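Methanol--corrinoid protein co-methyltransferase (PDB 2I2X) catalyses the transfer of the methyl group of methanol to the cob(I)amide carried by its partner corrinoid protein MtaC, the entry step of methanogenesis from methanol. Local coordinates at residues E197-D202 / A215-C220. Residues are numbered along the deposited sequence; the frame is centred on the assembly and turned at random.
Sequences ELIWTD and AGDTDC. With ZN (zinc ion), chain Q.
At the C-terminal end of a TIM-barrel strand, helix 181-210 packs on the chain leading from strand 213-216 to the zinc ligand C220. W200 carries the contact. With CG anti to its carbonyl carbon (chi1 -76°), its indole reaches the strand end, and NE1 donates an in-plane, nearly straight hydrogen bond of 2.7 Å to D217 OD2 (165°). The carboxylate is turned 67° from the ring and accepts through the anti lone pair of OD2. The six-membered ring lies against the backbone of G216, with W200 CZ2 3.4 Å from G216 C, while I199 CD1 approaches the same oxygen, D217 OD2, at 4.0 Å. D217 OD1 turns the other way, accepting a hydrogen bond of 2.7 Å from T218 N and forming a salt bridge with R253; S165 OG is also hydrogen-bonded to OD2. The arginine and these N-H donors would probably keep the buried carboxylate ionised, and bonds at both oxygens hold its rotation. An alanine in place of W200 lacks the NE1 donor and the ring, and would probably leave D217 less firmly held and loosen the packing on G216. Three residues further on, C220 SG binds zinc at 2.2 Å, alongside E164 and C269. The arrangement is that of a TIM-barrel active site, its metal ligand carried just beyond a strand's C-terminal end.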
ATOM      1  N   GLU A 197      30.121  -5.581 -18.262  1.00 13.52           N
ATOM      2  CA  GLU A 197      31.522  -5.627 -17.860  1.00 13.66           C
ATOM      3  C   GLU A 197      32.255  -4.272 -17.873  1.00 12.80           C
ATOM      4  O   GLU A 197      33.080  -4.025 -17.010  1.00 12.19           O
ATOM      5  CB  GLU A 197      32.291  -6.671 -18.641  1.00 14.05           C
ATOM      6  CG  GLU A 197      33.732  -6.772 -18.157  1.00 18.65           C
ATOM      7  CD  GLU A 197      34.660  -7.403 -19.154  1.00 22.87           C
ATOM      8  OE1 GLU A 197      35.767  -7.778 -18.721  1.00 23.86           O
ATOM      9  OE2 GLU A 197      34.277  -7.532 -20.350  1.00 25.78           O
ATOM     10  N   LEU A 198      31.933  -3.403 -18.827  1.00 12.81           N
ATOM     11  CA  LEU A 198      32.526  -2.069 -18.898  1.00 13.41           C
ATOM     12  C   LEU A 198      32.186  -1.320 -17.626  1.00 13.60           C
ATOM     13  O   LEU A 198      33.057  -0.972 -16.818  1.00 14.74           O
ATOM     14  CB  LEU A 198      31.940  -1.289 -20.082  1.00 13.72           C
ATOM     15  CG  LEU A 198      32.643  -0.148 -20.851  1.00 14.68           C
ATOM     16  CD1 LEU A 198      31.637   0.950 -21.175  1.00 13.62           C
ATOM     17  CD2 LEU A 198      33.873   0.454 -20.174  1.00 13.99           C
ATOM     18  N   ILE A 199      30.896  -1.099 -17.427  1.00 12.95           N
ATOM     19  CA  ILE A 199      30.439  -0.239 -16.340  1.00 12.02           C
ATOM     20  C   ILE A 199      30.765  -0.763 -14.936  1.00 11.59           C
ATOM     21  O   ILE A 199      31.179   0.011 -14.064  1.00 10.87           O
ATOM     22  CB  ILE A 199      28.954   0.093 -16.507  1.00 12.06           C
ATOM     23  CG1 ILE A 199      28.111  -1.183 -16.432  1.00 11.60           C
ATOM     24  CG2 ILE A 199      28.744   0.795 -17.852  1.00 10.60           C
ATOM     25  CD1 ILE A 199      26.643  -0.923 -16.460  1.00 15.25           C
ATOM     26  N   TRP A 200      30.626  -2.071 -14.724  1.00 11.27           N
ATOM     27  CA  TRP A 200      30.849  -2.609 -13.380  1.00 11.53           C
ATOM     28  C   TRP A 200      32.319  -2.644 -12.941  1.00 12.20           C
ATOM     29  O   TRP A 200      32.617  -2.604 -11.752  1.00 12.64           O
ATOM     30  CB  TRP A 200      30.081  -3.924 -13.152  1.00 11.38           C
ATOM     31  CG  TRP A 200      28.602  -3.584 -12.930  1.00 10.87           C
ATOM     32  CD1 TRP A 200      27.577  -3.676 -13.852  1.00  9.74           C
ATOM     33  CD2 TRP A 200      28.029  -3.003 -11.747  1.00  7.20           C
ATOM     34  NE1 TRP A 200      26.408  -3.201 -13.300  1.00 10.54           N
ATOM     35  CE2 TRP A 200      26.656  -2.784 -12.013  1.00  8.38           C
ATOM     36  CE3 TRP A 200      28.537  -2.674 -10.483  1.00  6.76           C
ATOM     37  CZ2 TRP A 200      25.781  -2.250 -11.054  1.00  7.43           C
ATOM     38  CZ3 TRP A 200      27.658  -2.143  -9.514  1.00  6.75           C
ATOM     39  CH2 TRP A 200      26.301  -1.938  -9.813  1.00  6.80           C
ATOM     40  N   THR A 201      33.234  -2.673 -13.911  1.00 12.26           N
ATOM     41  CA  THR A 201      34.639  -2.558 -13.625  1.00 10.99           C
ATOM     42  C   THR A 201      34.901  -1.169 -13.087  1.00 11.22           C
ATOM     43  O   THR A 201      35.549  -1.000 -12.061  1.00 11.96           O
ATOM     44  CB  THR A 201      35.440  -2.802 -14.903  1.00 11.57           C
ATOM     45  OG1 THR A 201      35.207  -4.159 -15.325  1.00 11.67           O
ATOM     46  CG2 THR A 201      36.960  -2.541 -14.678  1.00  7.68           C
ATOM     47  N   ASP A 202      34.389  -0.165 -13.769  1.00 11.05           N
ATOM     48  CA  ASP A 202      34.538   1.180 -13.292  1.00 11.42           C
ATOM     49  C   ASP A 202      33.787   1.433 -11.984  1.00 12.21           C
ATOM     50  O   ASP A 202      34.352   2.078 -11.082  1.00 12.53           O
ATOM     51  CB  ASP A 202      34.079   2.151 -14.352  1.00 11.95           C
ATOM     52  CG  ASP A 202      34.997   2.182 -15.548  1.00 13.03           C
ATOM     53  OD1 ASP A 202      36.205   1.832 -15.421  1.00 16.92           O
ATOM     54  OD2 ASP A 202      34.494   2.553 -16.628  1.00 13.03           O
ATOM     55  N   ALA A 215      27.203  -2.715  -5.350  1.00  8.25           N
ATOM     56  CA  ALA A 215      26.132  -3.611  -4.967  1.00  7.70           C
ATOM     57  C   ALA A 215      25.624  -4.554  -6.077  1.00  7.15           C
ATOM     58  O   ALA A 215      25.590  -5.765  -5.887  1.00  6.95           O
ATOM     59  CB  ALA A 215      24.999  -2.838  -4.306  1.00  7.55           C
ATOM     60  N   GLY A 216      25.228  -4.006  -7.223  1.00  7.11           N
ATOM     61  CA  GLY A 216      24.808  -4.818  -8.368  1.00  6.96           C
ATOM     62  C   GLY A 216      23.715  -4.141  -9.180  1.00  7.59           C
ATOM     63  O   GLY A 216      23.201  -3.095  -8.781  1.00  7.68           O
ATOM     64  N   ASP A 217      23.351  -4.782 -10.290  1.00  7.80           N
ATOM     65  CA  ASP A 217      22.528  -4.247 -11.398  1.00  8.03           C
ATOM     66  C   ASP A 217      21.231  -5.073 -11.474  1.00  7.42           C
ATOM     67  O   ASP A 217      20.916  -5.818 -10.549  1.00  7.92           O
ATOM     68  CB  ASP A 217      23.328  -4.452 -12.700  1.00  8.41           C
ATOM     69  CG  ASP A 217      22.996  -3.446 -13.787  1.00  9.52           C
ATOM     70  OD1 ASP A 217      21.832  -3.340 -14.215  1.00 10.73           O
ATOM     71  OD2 ASP A 217      23.938  -2.784 -14.262  1.00 13.06           O
ATOM     72  N   THR A 218      20.504  -4.974 -12.579  1.00  6.98           N
ATOM     73  CA  THR A 218      19.221  -5.682 -12.774  1.00  6.86           C
ATOM     74  C   THR A 218      18.936  -5.617 -14.217  1.00  6.13           C
ATOM     75  O   THR A 218      19.025  -4.531 -14.819  1.00  3.96           O
ATOM     76  CB  THR A 218      17.994  -4.816 -12.390  1.00  6.83           C
ATOM     77  OG1 THR A 218      18.152  -4.259 -11.116  1.00 11.90           O
ATOM     78  CG2 THR A 218      16.746  -5.584 -12.420  1.00  5.54           C
ATOM     79  N   ASP A 219      18.433  -6.721 -14.741  1.00  6.82           N
ATOM     80  CA  ASP A 219      17.950  -6.675 -16.094  1.00  8.17           C
ATOM     81  C   ASP A 219      16.589  -6.031 -16.311  1.00  9.44           C
ATOM     82  O   ASP A 219      15.863  -6.443 -17.237  1.00 10.34           O
ATOM     83  CB  ASP A 219      17.948  -8.029 -16.732  1.00  7.73           C
ATOM     84  CG  ASP A 219      18.123  -7.934 -18.215  1.00  9.60           C
ATOM     85  OD1 ASP A 219      18.956  -7.093 -18.657  1.00  8.62           O
ATOM     86  OD2 ASP A 219      17.422  -8.679 -18.934  1.00 11.76           O
ATOM     87  N   CYS A 220      16.252  -5.033 -15.491  1.00 10.07           N
ATOM     88  CA  CYS A 220      14.954  -4.366 -15.555  1.00 10.88           C
ATOM     89  C   CYS A 220      14.562  -3.915 -16.956  1.00 11.09           C
ATOM     90  O   CYS A 220      13.433  -4.116 -17.396  1.00 11.06           O
ATOM     91  CB  CYS A 220      14.942  -3.139 -14.671  1.00 10.52           C
ATOM     92  SG  CYS A 220      13.226  -2.743 -14.105  1.00 14.46           S
TER
HETATM   93 ZN    ZN Q 501      13.878  -1.756 -12.220  1.00 20.92          ZN